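Local coordinates for Two-component system response regulator/GGDEF domain protein (Aeromonas salmonicida, PDB 3LUF), which probably makes cyclic di-GMP from two molecules of GTP under two-component control, the piece described here comprising its tandem receiver domains, at residues I125-V130 with L149-A154; V130-T135 with Y178-D183; L172-Y177 with I203-S208; D183-V188 with S214-K219; Y195-L200 with G221-L226. All coordinates share one frame; numbering follows the deposited sequence. Where two conformers were deposited one is given.

Contact 1 of 5, residues I125-V130 with L149-A154. Unlike the reference sequence in segment 149-154: Q150 (reference Leu).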
# COMPACT_ATOMS: atom_id res chain seq x y z
N ILE B 125 0.48 -10.29 16.48
CA ILE B 125 0.53 -8.85 16.20
C ILE B 125 -0.70 -8.15 16.78
O ILE B 125 -1.82 -8.62 16.61
CB ILE B 125 0.65 -8.59 14.67
CG1 ILE B 125 1.99 -9.13 14.16
CG2 ILE B 125 0.46 -7.09 14.36
CD1 ILE B 125 2.21 -9.07 12.61
N GLU B 126 -0.49 -7.05 17.50
CA GLU B 126 -1.59 -6.26 18.07
C GLU B 126 -1.80 -4.97 17.27
O GLU B 126 -0.83 -4.26 16.92
CB GLU B 126 -1.30 -5.90 19.54
CG GLU B 126 -1.11 -7.15 20.40
CD GLU B 126 -0.85 -6.82 21.86
OE1 GLU B 126 -1.64 -6.03 22.43
OE2 GLU B 126 0.12 -7.36 22.44
N VAL B 127 -3.05 -4.72 16.93
CA VAL B 127 -3.44 -3.54 16.18
C VAL B 127 -4.57 -2.80 16.87
O VAL B 127 -5.26 -3.36 17.72
CB VAL B 127 -3.85 -3.93 14.75
CG1 VAL B 127 -2.78 -4.74 14.08
CG2 VAL B 127 -5.25 -4.67 14.76
N LEU B 128 -4.76 -1.53 16.50
CA LEU B 128 -5.78 -0.71 17.17
C LEU B 128 -6.68 -0.06 16.14
O LEU B 128 -6.19 0.53 15.17
CB LEU B 128 -5.10 0.37 18.02
CG LEU B 128 -5.96 1.47 18.67
CD1 LEU B 128 -7.06 0.90 19.59
CD2 LEU B 128 -5.09 2.52 19.41
N VAL B 129 -8.00 -0.19 16.32
CA VAL B 129 -8.97 0.50 15.47
C VAL B 129 -9.57 1.66 16.26
O VAL B 129 -10.06 1.44 17.36
CB VAL B 129 -10.14 -0.45 15.01
CG1 VAL B 129 -11.13 0.32 14.13
CG2 VAL B 129 -9.59 -1.66 14.27
N VAL B 130 -9.47 2.87 15.70
CA VAL B 130 -10.02 4.12 16.30
C VAL B 130 -11.11 4.66 15.39
O VAL B 130 -10.86 5.07 14.24
CB VAL B 130 -8.95 5.20 16.50
CG1 VAL B 130 -9.49 6.33 17.35
CG2 VAL B 130 -7.72 4.60 17.15
N LEU B 149 -5.53 -11.26 13.62
CA LEU B 149 -4.85 -10.25 14.42
C LEU B 149 -5.47 -10.13 15.82
O LEU B 149 -6.64 -10.48 16.03
CB LEU B 149 -4.92 -8.89 13.71
CG LEU B 149 -4.13 -8.79 12.40
CD1 LEU B 149 -4.71 -7.68 11.54
CD2 LEU B 149 -2.67 -8.51 12.70
N GLN B 150 -4.67 -9.64 16.75
CA GLN B 150 -5.15 -9.22 18.05
C GLN B 150 -5.59 -7.77 17.94
O GLN B 150 -4.77 -6.89 17.73
CB GLN B 150 -4.01 -9.37 19.05
CG GLN B 150 -3.61 -10.83 19.28
CD GLN B 150 -2.50 -10.92 20.30
OE1 GLN B 150 -2.60 -10.33 21.38
NE2 GLN B 150 -1.42 -11.60 19.94
N VAL B 151 -6.90 -7.55 18.09
CA VAL B 151 -7.52 -6.26 17.76
C VAL B 151 -8.02 -5.53 19.01
O VAL B 151 -8.86 -6.03 19.77
CB VAL B 151 -8.67 -6.41 16.71
CG1 VAL B 151 -9.10 -5.05 16.22
CG2 VAL B 151 -8.22 -7.30 15.48
N HIS B 152 -7.46 -4.33 19.24
CA HIS B 152 -7.94 -3.48 20.30
C HIS B 152 -8.87 -2.43 19.68
O HIS B 152 -8.74 -2.09 18.52
CB HIS B 152 -6.77 -2.73 20.93
CG HIS B 152 -5.73 -3.61 21.54
ND1 HIS B 152 -5.67 -3.85 22.90
CD2 HIS B 152 -4.69 -4.27 21.00
CE1 HIS B 152 -4.65 -4.64 23.16
NE2 HIS B 152 -4.04 -4.92 22.02
N GLU B 153 -9.79 -1.89 20.47
CA GLU B 153 -10.68 -0.86 19.95
C GLU B 153 -10.70 0.41 20.81
O GLU B 153 -10.46 0.38 22.03
CB GLU B 153 -12.13 -1.40 19.74
CG GLU B 153 -12.84 -1.76 21.05
CD GLU B 153 -14.35 -2.02 20.91
OE1 GLU B 153 -15.08 -1.24 20.23
OE2 GLU B 153 -14.80 -3.01 21.53
N ALA B 154 -10.98 1.51 20.14
CA ALA B 154 -11.08 2.82 20.77
C ALA B 154 -12.14 3.66 20.06
O ALA B 154 -12.19 3.77 18.83
CB ALA B 154 -9.71 3.55 20.75
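The imidazole of H152 meets E126 and V127 at its rim: V127 O and E126 CB lie in the ring plane at the edge, and NE2 donates to E126 OE1 over 2.7 Å. That bond leaves close to the ring plane and uses the anti lone pair of the carboxylate oxygen, with carboxylate and ring only 23° apart. A second ring, that of H167, meets H152 from outside the two segments. The E126 carboxylate and the Q150 amide lie nearly parallel, their planes 13° apart, with Q150 OE1 3.6 Å from E126 CG, while Q150 NE2 turns to Q123 O. The strands 126-130 and 150-154 that carry these groups run parallel in register. Q150 N to I125 O, V127 N to Q150 O, H152 N to V127 O (2.8 Å), V129 N to H152 O and A154 N to V129 O form the ladder. This is the sheet pairing of the beta-alpha-beta unit made with helix 134-145, at the start of the second CheY-like receiver domain, and it leaves 150-154 as an outermost strand. The sheet's other side carries V127, V129 and V151. There V129 CG2 touches V151 CG1 at 3.9 Å and V127 CG2 reaches V151 CG2 at 4.0 Å, with V151 packing on helix 134-145. On the E126 side, L128 CD1 settles against A154 CB at 3.9 Å. At the N-terminal end, L149 CD2 lies 3.8 Å from I125 CG2, the two side chains pointing the same way, and both rest on L243 of helix 232-248.

Contact 2 of 5, residues V130-T135 with Y178-D183; sequences VDDSRT and YMPEID. With MG (magnesium ion), chain F; DMS (dimethyl sulfoxide), chain I.
D132 and Y178 are joined through a magnesium ion, which D132 OD1 binds at 2.0 Å and the backbone O of Y178 at 2.1 Å. Three waters and D176 OD2 complete six ligands. D132 CG stands between its own backbone N and carbonyl carbon (chi1 61°). D132 OD1 lies 2.9 Å from Y178 O, an approach of two acceptors that the shared cation makes tolerable. Hydrogen bonds act in the second shell. One metal-bound water donates to D131 OD1 at 2.7 Å and, in the conformer given, also bonds S133 OG; another donates to D132 OD2, the oxygen not used on the metal. D131 OD1 further accepts from S133 N, closing an Asx turn, the donor lying 44° above the carboxylate plane, while D131 OD2 is held by S136. The apolar contact is V130 CG1 against the SE atom of M179, a selenomethionine, at 3.6 Å, the two side chains crossing at about a right angle. Carbons also approach the D132 oxygens at van der Waals distance: M179 CG lies 3.5 Å from D132 OD1 and P180 CD 3.4 Å from D132 OD2. The acidic pocket is that of a receiver domain, in which D176 is the predicted phosphorylation site. Gathering carboxylates so closely would be costly without the cation, so the ion probably offsets their repulsion, and its water ligands pass the grip on to D131 and D132.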
# COMPACT_ATOMS: atom_id res chain seq x y z
N VAL B 130 -9.47 2.87 15.70
CA VAL B 130 -10.02 4.12 16.30
C VAL B 130 -11.11 4.66 15.39
O VAL B 130 -10.86 5.07 14.24
CB VAL B 130 -8.95 5.20 16.50
CG1 VAL B 130 -9.49 6.33 17.35
CG2 VAL B 130 -7.72 4.60 17.15
N ASP B 131 -12.32 4.70 15.92
CA ASP B 131 -13.50 5.01 15.12
C ASP B 131 -14.60 5.30 16.10
O ASP B 131 -14.83 4.53 17.01
CB ASP B 131 -13.91 3.77 14.31
CG ASP B 131 -15.02 4.05 13.30
OD1 ASP B 131 -15.78 5.03 13.47
OD2 ASP B 131 -15.13 3.29 12.32
N ASP B 132 -15.27 6.44 15.92
CA ASP B 132 -16.30 6.86 16.89
C ASP B 132 -17.68 6.24 16.65
O ASP B 132 -18.57 6.37 17.50
CB ASP B 132 -16.40 8.38 16.94
CG ASP B 132 -16.79 8.98 15.62
OD1 ASP B 132 -16.18 8.63 14.58
OD2 ASP B 132 -17.70 9.82 15.62
N SER B 133 -17.85 5.58 15.52
CA SER B 133 -19.09 4.83 15.27
C SER B 133 -18.92 3.34 15.60
O SER B 133 -18.11 2.65 14.97
CB SER B 133 -19.51 4.99 13.82
OG SER B 133 -19.62 6.35 13.48
N ARG B 134 -19.70 2.85 16.57
CA ARG B 134 -19.67 1.43 16.97
C ARG B 134 -19.88 0.49 15.77
O ARG B 134 -19.22 -0.53 15.67
CB ARG B 134 -20.72 1.14 18.06
CG ARG B 134 -20.49 -0.14 18.86
CD ARG B 134 -21.80 -0.71 19.47
NE ARG B 134 -22.83 -0.80 18.43
CZ ARG B 134 -23.01 -1.85 17.62
NH1 ARG B 134 -23.96 -1.81 16.70
NH2 ARG B 134 -22.25 -2.94 17.72
N THR B 135 -20.78 0.87 14.85
CA THR B 135 -21.08 0.05 13.65
C THR B 135 -19.87 -0.14 12.74
O THR B 135 -19.50 -1.27 12.43
CB THR B 135 -22.27 0.65 12.84
OG1 THR B 135 -23.45 0.61 13.65
CG2 THR B 135 -22.52 -0.12 11.53
N TYR B 178 -13.23 11.58 11.03
CA TYR B 178 -14.26 12.44 11.61
C TYR B 178 -14.71 11.92 12.96
O TYR B 178 -15.44 10.94 13.05
CB TYR B 178 -15.43 12.65 10.63
CG TYR B 178 -16.41 13.70 11.08
CD1 TYR B 178 -15.97 14.92 11.60
CD2 TYR B 178 -17.78 13.47 11.00
CE1 TYR B 178 -16.88 15.90 12.03
CE2 TYR B 178 -18.70 14.43 11.43
CZ TYR B 178 -18.24 15.64 11.93
OH TYR B 178 -19.16 16.58 12.35
N MSE B 179 -14.22 12.58 14.01
CA MSE B 179 -14.51 12.19 15.38
C MSE B 179 -14.73 13.46 16.18
O MSE B 179 -14.15 14.47 15.84
CB MSE B 179 -13.34 11.40 15.99
CG MSE B 179 -13.09 10.04 15.30
SE MSE B 179 -11.87 8.85 16.21
CE MSE B 179 -10.20 9.90 15.97
N PRO B 180 -15.56 13.40 17.23
CA PRO B 180 -15.72 14.62 18.02
C PRO B 180 -14.46 14.98 18.84
O PRO B 180 -13.67 14.08 19.21
CB PRO B 180 -16.94 14.32 18.90
CG PRO B 180 -17.02 12.76 18.98
CD PRO B 180 -16.47 12.30 17.64
N GLU B 181 -14.27 16.29 19.04
CA GLU B 181 -13.24 16.89 19.91
C GLU B 181 -11.83 16.89 19.32
O GLU B 181 -11.19 17.94 19.18
CB GLU B 181 -13.24 16.24 21.30
CG GLU B 181 -12.58 17.16 22.34
CD GLU B 181 -12.01 16.44 23.56
OE1 GLU B 181 -12.18 15.21 23.74
OE2 GLU B 181 -11.36 17.16 24.37
N ILE B 182 -11.34 15.69 18.99
CA ILE B 182 -10.00 15.53 18.43
C ILE B 182 -10.15 14.67 17.17
O ILE B 182 -10.48 13.50 17.26
CB ILE B 182 -9.06 14.81 19.44
CG1 ILE B 182 -9.01 15.61 20.75
CG2 ILE B 182 -7.64 14.61 18.85
CD1 ILE B 182 -8.50 14.83 21.94
N ASP B 183 -9.92 15.26 16.00
CA ASP B 183 -10.09 14.50 14.79
C ASP B 183 -8.92 13.59 14.52
O ASP B 183 -7.92 13.66 15.23
CB ASP B 183 -10.40 15.40 13.60
CG ASP B 183 -9.25 16.31 13.17
OD1 ASP B 183 -8.09 15.89 13.01
OD2 ASP B 183 -9.53 17.49 12.92
MG MG F . -16.20 9.03 12.66
S DMS I . -9.79 19.21 16.08
O DMS I . -8.82 17.70 16.03
C1 DMS I . -9.31 20.34 14.74
C2 DMS I . -11.50 18.84 15.56
O HOH W 1 -17.05 7.11 12.38
O HOH W 2 -18.15 9.87 12.66
O HOH W 3 -16.09 9.16 10.55

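Contact 3 of 5, residues L172-Y177 with I203-S208; sequences LVLVDY and IGISVS. With MG (magnesium ion), chain F.
V173, V175, I203 and I205 make the tight part of this contact, where strands 172-176 and 203-207 run parallel and exchange backbone hydrogen bonds. I203 N donates to V173 O at 2.8 Å, V175 N to I203 O, and I205 N to V175 O at 2.8 Å, this last donor tilted 29° from the carbonyl plane. L174 and I203 turn to the same side of the sheet as I205. I205 CG1 is anti to its carbonyl carbon (chi1 -55°), and CD1 beyond it reaches L174 CB at 3.9 Å. L172 CD1 meets I203 CG1 at 4.0 Å, and helix 232-248 lies over this side. Helix 184-194 connects the two strands in a right-handed beta-alpha-beta crossover of the receiver's parallel sheet, 172-176 being its central strand. Toward the C-terminal end the pairing slackens. Y177 N reaches I205 O in a weak bond, 3.1 Å long and bent to 131°, and Y177 CB lies 4.0 Å from S206 OG, while the phenol leads away. D176, still paired with I205 through the backbone, sends its carboxylate to the wet end of the sheet: OD2 binds the magnesium ion, and OD1 accepts from a metal-bound water at 2.6 Å.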
# COMPACT_ATOMS: atom_id res chain seq x y z
N LEU B 172 0.20 -1.11 14.88
CA LEU B 172 -0.52 -0.54 13.73
C LEU B 172 -1.83 0.03 14.24
O LEU B 172 -2.53 -0.60 15.03
CB LEU B 172 -0.74 -1.61 12.65
CG LEU B 172 -1.78 -1.26 11.56
CD1 LEU B 172 -1.15 -0.22 10.72
CD2 LEU B 172 -2.19 -2.46 10.72
N VAL B 173 -2.11 1.26 13.84
CA VAL B 173 -3.32 1.97 14.21
C VAL B 173 -4.06 2.35 12.94
O VAL B 173 -3.44 2.87 11.99
CB VAL B 173 -3.05 3.27 15.00
CG1 VAL B 173 -4.39 3.87 15.45
CG2 VAL B 173 -2.14 3.03 16.20
N LEU B 174 -5.37 2.07 12.91
CA LEU B 174 -6.25 2.55 11.85
C LEU B 174 -7.12 3.66 12.43
O LEU B 174 -7.79 3.46 13.43
CB LEU B 174 -7.12 1.42 11.31
CG LEU B 174 -6.41 0.18 10.70
CD1 LEU B 174 -5.94 -0.81 11.77
CD2 LEU B 174 -7.40 -0.53 9.83
N VAL B 175 -7.12 4.82 11.78
CA VAL B 175 -7.66 6.06 12.36
C VAL B 175 -8.74 6.69 11.49
O VAL B 175 -8.49 7.11 10.39
CB VAL B 175 -6.52 7.11 12.56
CG1 VAL B 175 -7.09 8.37 13.21
CG2 VAL B 175 -5.45 6.54 13.46
N ASP B 176 -9.94 6.79 12.06
CA ASP B 176 -11.06 7.51 11.47
C ASP B 176 -10.81 9.00 11.54
O ASP B 176 -10.45 9.53 12.60
CB ASP B 176 -12.31 7.16 12.29
CG ASP B 176 -13.57 7.87 11.81
OD1 ASP B 176 -13.71 8.14 10.60
OD2 ASP B 176 -14.42 8.15 12.68
N TYR B 177 -11.04 9.71 10.44
CA TYR B 177 -10.87 11.14 10.49
C TYR B 177 -11.96 11.84 11.32
O TYR B 177 -11.65 12.61 12.23
CB TYR B 177 -10.77 11.76 9.10
CG TYR B 177 -10.88 13.26 9.17
CD1 TYR B 177 -9.80 14.04 9.55
CD2 TYR B 177 -12.10 13.89 8.92
CE1 TYR B 177 -9.91 15.42 9.64
CE2 TYR B 177 -12.22 15.28 9.02
CZ TYR B 177 -11.13 16.03 9.37
OH TYR B 177 -11.25 17.40 9.46
N ILE B 203 -2.56 3.83 9.46
CA ILE B 203 -3.35 3.97 8.23
C ILE B 203 -4.47 4.96 8.50
O ILE B 203 -5.33 4.74 9.39
CB ILE B 203 -3.98 2.64 7.76
CG1 ILE B 203 -2.87 1.57 7.61
CG2 ILE B 203 -4.76 2.86 6.46
CD1 ILE B 203 -3.40 0.09 7.40
N GLY B 204 -4.47 6.04 7.74
CA GLY B 204 -5.48 7.09 7.93
C GLY B 204 -6.71 6.76 7.09
O GLY B 204 -6.59 6.60 5.87
N ILE B 205 -7.87 6.63 7.73
CA ILE B 205 -9.13 6.38 7.04
C ILE B 205 -9.92 7.67 6.86
O ILE B 205 -10.07 8.46 7.80
CB ILE B 205 -9.99 5.32 7.76
CG1 ILE B 205 -9.18 4.03 7.96
CG2 ILE B 205 -11.26 5.02 6.90
CD1 ILE B 205 -9.81 2.99 8.92
N SER B 206 -10.40 7.89 5.64
CA SER B 206 -11.06 9.13 5.25
C SER B 206 -12.15 8.85 4.22
O SER B 206 -12.03 7.92 3.45
CB SER B 206 -10.01 10.01 4.54
OG SER B 206 -9.88 11.17 5.27
N VAL B 207 -13.18 9.69 4.16
CA VAL B 207 -13.95 9.77 2.90
C VAL B 207 -13.18 10.71 1.97
O VAL B 207 -12.66 11.75 2.42
CB VAL B 207 -15.41 10.23 3.11
CG1 VAL B 207 -16.19 9.17 3.87
CG2 VAL B 207 -15.44 11.55 3.83
N SER B 208 -13.04 10.36 0.70
CA SER B 208 -12.20 11.19 -0.16
C SER B 208 -13.05 12.23 -0.88
O SER B 208 -13.93 11.89 -1.68
CB SER B 208 -11.33 10.34 -1.11
OG SER B 208 -11.62 10.57 -2.47
MG MG F . -16.20 9.03 12.66
O HOH W 3 -16.09 9.16 10.55
O HOH W 2 -18.15 9.87 12.66
O HOH W 1 -17.05 7.11 12.38

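Contact 4 of 5, residues D183-V188 with S214-K219; sequences DGISLV and SARYLK. With DMS (dimethyl sulfoxide), chain I.
I185 and Y217 bring their CA atoms to within 6.0 Å where the short axes of helices 184-188 and 214-219 run in nearly the same direction, 10° apart and 9.9 Å distant at closest. The Y217 ring fills the space between them. I185 CG1 sits over one face of it, 3.8 Å above the plane and offset toward the rim, in a CH-pi contact; V188 CG2 comes in at the edge instead, 3.8 Å from Y217 CE1. At the tip, Y217 OH lies 3.8 Å from G184 CA, where the absence of a side chain lets the phenol pass on to bond I205 O of the sheet. The same I185 branch serves both partners: beyond CG1, CD1 rests over the centre of the R216 guanidinium, 3.4 Å from CZ, the two chains crossing at about a right angle. D183 caps the first helix, OD1 accepting from S186 N at 2.9 Å. A dimethyl sulfoxide accepts from D183 N and S186 OG. On the second helix, K219 forms a salt bridge with D99 of the second subunit. Such neighbouring helices, laid parallel across one face of a parallel sheet, are characteristic of the CheY-like receiver fold.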
# COMPACT_ATOMS: atom_id res chain seq x y z
N ASP B 183 -9.92 15.26 16.00
CA ASP B 183 -10.09 14.50 14.79
C ASP B 183 -8.92 13.59 14.52
O ASP B 183 -7.92 13.66 15.23
CB ASP B 183 -10.40 15.40 13.60
CG ASP B 183 -9.25 16.31 13.17
OD1 ASP B 183 -8.09 15.89 13.01
OD2 ASP B 183 -9.53 17.49 12.92
N GLY B 184 -9.05 12.77 13.49
CA GLY B 184 -8.03 11.76 13.16
C GLY B 184 -6.66 12.36 12.86
O GLY B 184 -5.63 11.78 13.21
N ILE B 185 -6.62 13.48 12.14
CA ILE B 185 -5.34 14.04 11.75
C ILE B 185 -4.62 14.60 12.98
O ILE B 185 -3.40 14.44 13.11
CB ILE B 185 -5.48 15.08 10.60
CG1 ILE B 185 -5.88 14.37 9.32
CG2 ILE B 185 -4.16 15.77 10.34
CD1 ILE B 185 -6.58 15.24 8.32
N SER B 186 -5.39 15.20 13.88
CA SER B 186 -4.85 15.65 15.16
C SER B 186 -4.28 14.50 15.98
O SER B 186 -3.23 14.64 16.59
CB SER B 186 -5.93 16.34 15.98
OG SER B 186 -6.24 17.57 15.39
N LEU B 187 -4.97 13.37 15.99
CA LEU B 187 -4.45 12.21 16.69
C LEU B 187 -3.16 11.76 16.02
O LEU B 187 -2.19 11.42 16.69
CB LEU B 187 -5.47 11.05 16.72
CG LEU B 187 -5.00 9.72 17.31
CD1 LEU B 187 -4.57 9.84 18.79
CD2 LEU B 187 -6.16 8.72 17.16
N VAL B 188 -3.15 11.71 14.70
CA VAL B 188 -1.91 11.31 14.03
C VAL B 188 -0.74 12.27 14.37
O VAL B 188 0.37 11.82 14.66
CB VAL B 188 -2.14 11.21 12.52
CG1 VAL B 188 -0.86 11.01 11.80
CG2 VAL B 188 -3.09 10.02 12.26
N SER B 214 -6.70 12.23 2.67
CA SER B 214 -5.60 11.27 2.52
C SER B 214 -4.25 11.98 2.43
O SER B 214 -3.30 11.59 3.10
CB SER B 214 -5.78 10.37 1.29
OG SER B 214 -6.75 9.39 1.55
N ALA B 215 -4.17 13.02 1.61
CA ALA B 215 -2.92 13.78 1.50
C ALA B 215 -2.51 14.41 2.84
O ALA B 215 -1.34 14.42 3.19
CB ALA B 215 -3.05 14.88 0.42
N ARG B 216 -3.48 14.92 3.58
CA ARG B 216 -3.20 15.55 4.86
C ARG B 216 -2.65 14.50 5.84
O ARG B 216 -1.67 14.75 6.53
CB ARG B 216 -4.46 16.20 5.43
CG ARG B 216 -4.82 17.56 4.82
CD ARG B 216 -6.04 18.20 5.53
NE ARG B 216 -5.81 18.43 6.96
CZ ARG B 216 -6.78 18.65 7.86
NH1 ARG B 216 -8.06 18.64 7.48
NH2 ARG B 216 -6.48 18.85 9.13
N TYR B 217 -3.28 13.33 5.86
CA TYR B 217 -2.77 12.23 6.66
C TYR B 217 -1.33 11.89 6.30
O TYR B 217 -0.48 11.76 7.19
CB TYR B 217 -3.62 10.98 6.45
CG TYR B 217 -4.80 10.77 7.38
CD1 TYR B 217 -4.65 10.75 8.77
CD2 TYR B 217 -6.07 10.49 6.85
CE1 TYR B 217 -5.76 10.51 9.58
CE2 TYR B 217 -7.16 10.22 7.67
CZ TYR B 217 -7.01 10.22 9.01
OH TYR B 217 -8.10 9.93 9.79
N LEU B 218 -1.07 11.71 5.01
CA LEU B 218 0.27 11.36 4.53
C LEU B 218 1.34 12.40 4.89
O LEU B 218 2.45 12.04 5.37
CB LEU B 218 0.23 11.05 3.02
CG LEU B 218 -0.52 9.75 2.67
CD1 LEU B 218 -0.75 9.67 1.12
CD2 LEU B 218 0.27 8.54 3.16
N LYS B 219 1.02 13.68 4.68
CA LYS B 219 1.93 14.77 5.00
C LYS B 219 2.21 14.88 6.49
O LYS B 219 3.28 15.35 6.90
CB LYS B 219 1.40 16.12 4.47
CG LYS B 219 1.27 16.20 2.95
CD LYS B 219 2.61 16.30 2.26
CE LYS B 219 2.39 16.40 0.76
NZ LYS B 219 3.49 15.75 0.04
S DMS I . -9.79 19.21 16.08
O DMS I . -8.82 17.70 16.03
C1 DMS I . -9.31 20.34 14.74
C2 DMS I . -11.50 18.84 15.56

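Contact 5 of 5, residues Y195-L200 with G221-L226; sequences YSKQQL and GANDFL
N223 and K197 meet through one nearly straight hydrogen bond, from N223 ND2 to K197 O, 3.2 Å long with an angle of 177° at the hydrogen. The bond leaves in the plane of the N223 amide, and the donor is tilted 31° from the plane of the K197 carbonyl. The two side chains slide past each other in opposite directions, K197 CB lying 3.7 Å from N223 ND2, and the extended lysine continues over the backbone of G221 and A222. Its CE comes 3.3 Å from G221 O. A water donates to A222 O at 2.8 Å; its link to K197 NZ is doubtful, being very short. Further out, N223 OD1 accepts from I202 N, fixing the rotation of the amide. R192 bonds G221 O and L200 O, and G221 closes helix 213-219 in a Schellman motif with positive phi (107°). Within the 195-200 turn, S196 OG accepts from Q199 N in an ST motif, and Q199 OE1 from S196 N at 2.9 Å, which shapes the turn presenting K197 O. Using both its ends, the N223 amide ties the turn before strand 201-207 to strand 224-228, while the lysine's charge is probably favoured by the carbonyl oxygens.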
# COMPACT_ATOMS: atom_id res chain seq x y z
N TYR B 195 6.21 8.77 18.13
CA TYR B 195 6.54 7.51 17.46
C TYR B 195 6.80 7.69 15.98
O TYR B 195 6.00 8.35 15.30
CB TYR B 195 5.39 6.50 17.64
CG TYR B 195 5.10 6.23 19.11
CD1 TYR B 195 6.11 5.71 19.93
CD2 TYR B 195 3.89 6.58 19.68
CE1 TYR B 195 5.91 5.51 21.30
CE2 TYR B 195 3.64 6.35 21.05
CZ TYR B 195 4.68 5.82 21.85
OH TYR B 195 4.46 5.60 23.18
N SER B 196 7.90 7.11 15.50
CA SER B 196 8.25 7.10 14.06
C SER B 196 7.36 6.12 13.29
O SER B 196 6.63 5.30 13.88
CB SER B 196 9.72 6.70 13.86
OG SER B 196 9.89 5.30 14.08
N LYS B 197 7.44 6.22 11.96
CA LYS B 197 6.70 5.29 11.07
C LYS B 197 7.10 3.84 11.27
O LYS B 197 6.29 2.95 10.98
CB LYS B 197 6.92 5.66 9.62
CG LYS B 197 6.11 6.81 9.12
CD LYS B 197 6.40 7.06 7.64
CE LYS B 197 5.67 8.28 7.13
NZ LYS B 197 5.45 8.13 5.66
N GLN B 198 8.32 3.60 11.76
CA GLN B 198 8.79 2.23 12.01
C GLN B 198 8.35 1.76 13.40
O GLN B 198 8.22 0.56 13.65
CB GLN B 198 10.31 2.12 11.81
CG GLN B 198 10.94 0.73 12.21
CD GLN B 198 10.28 -0.47 11.51
OE1 GLN B 198 9.89 -1.45 12.15
NE2 GLN B 198 10.14 -0.38 10.19
N GLN B 199 8.10 2.69 14.30
CA GLN B 199 7.69 2.32 15.64
C GLN B 199 6.20 2.03 15.74
O GLN B 199 5.77 1.21 16.56
CB GLN B 199 8.05 3.40 16.65
CG GLN B 199 9.58 3.47 16.92
CD GLN B 199 9.94 4.64 17.77
OE1 GLN B 199 9.55 5.79 17.50
NE2 GLN B 199 10.69 4.38 18.84
N LEU B 200 5.42 2.74 14.93
CA LEU B 200 3.97 2.63 14.99
C LEU B 200 3.40 2.99 13.63
O LEU B 200 3.39 4.17 13.28
CB LEU B 200 3.42 3.60 16.08
CG LEU B 200 1.91 3.53 16.34
CD1 LEU B 200 1.53 2.12 16.88
CD2 LEU B 200 1.36 4.66 17.24
N GLY B 221 2.50 12.23 8.39
CA GLY B 221 3.28 11.08 8.84
C GLY B 221 2.54 9.74 8.88
O GLY B 221 3.14 8.71 9.28
N ALA B 222 1.29 9.70 8.45
CA ALA B 222 0.66 8.39 8.30
C ALA B 222 1.44 7.56 7.27
O ALA B 222 1.98 8.09 6.29
CB ALA B 222 -0.80 8.53 7.86
N ASN B 223 1.56 6.26 7.52
CA ASN B 223 2.23 5.36 6.56
C ASN B 223 1.43 5.17 5.29
O ASN B 223 2.00 4.94 4.22
CB ASN B 223 2.45 3.96 7.17
CG ASN B 223 3.26 3.98 8.46
OD1 ASN B 223 2.91 4.62 9.46
ND2 ASN B 223 4.36 3.23 8.44
N ASP B 224 0.11 5.24 5.40
CA ASP B 224 -0.77 4.82 4.32
C ASP B 224 -2.14 5.43 4.51
O ASP B 224 -2.44 6.06 5.55
CB ASP B 224 -0.89 3.28 4.36
CG ASP B 224 -1.14 2.66 2.99
OD1 ASP B 224 -1.51 3.38 2.02
OD2 ASP B 224 -1.00 1.42 2.90
N PHE B 225 -2.99 5.24 3.50
CA PHE B 225 -4.37 5.75 3.54
C PHE B 225 -5.32 4.67 3.07
O PHE B 225 -4.92 3.76 2.34
CB PHE B 225 -4.50 6.97 2.61
CG PHE B 225 -4.42 6.62 1.15
CD1 PHE B 225 -5.59 6.45 0.41
CD2 PHE B 225 -3.20 6.42 0.53
CE1 PHE B 225 -5.52 6.10 -0.94
CE2 PHE B 225 -3.12 6.05 -0.83
CZ PHE B 225 -4.31 5.91 -1.55
N LEU B 226 -6.58 4.81 3.46
CA LEU B 226 -7.61 3.89 3.00
C LEU B 226 -8.89 4.69 2.96
O LEU B 226 -9.31 5.26 3.98
CB LEU B 226 -7.70 2.69 3.95
CG LEU B 226 -8.82 1.68 3.71
CD1 LEU B 226 -8.65 1.10 2.35
CD2 LEU B 226 -8.73 0.61 4.82
O HOH W 4 3.72 9.83 5.04

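How the contacts relate
From the N terminus of this receiver domain, contact 1 closes the loop around helix 134-145 and pairs an edge strand with its neighbour. Contact 2 starts within that span and crosses it, tying the turn after strand 126-130 to the one after strand 172-176. Contact 3 crosses contact 2 in turn and extends the sheet; the same magnesium ion and its three waters belong to both. Contact 4 follows contact 2, sharing D183 with it, and crosses contact 3, placing two helices against the sheet. Contact 5 crosses contacts 3 and 4 and brings in the edge strand 224-228, bonded to strand 201-207 through G204. Contact 1 lies in series with contacts 3, 4 and 5.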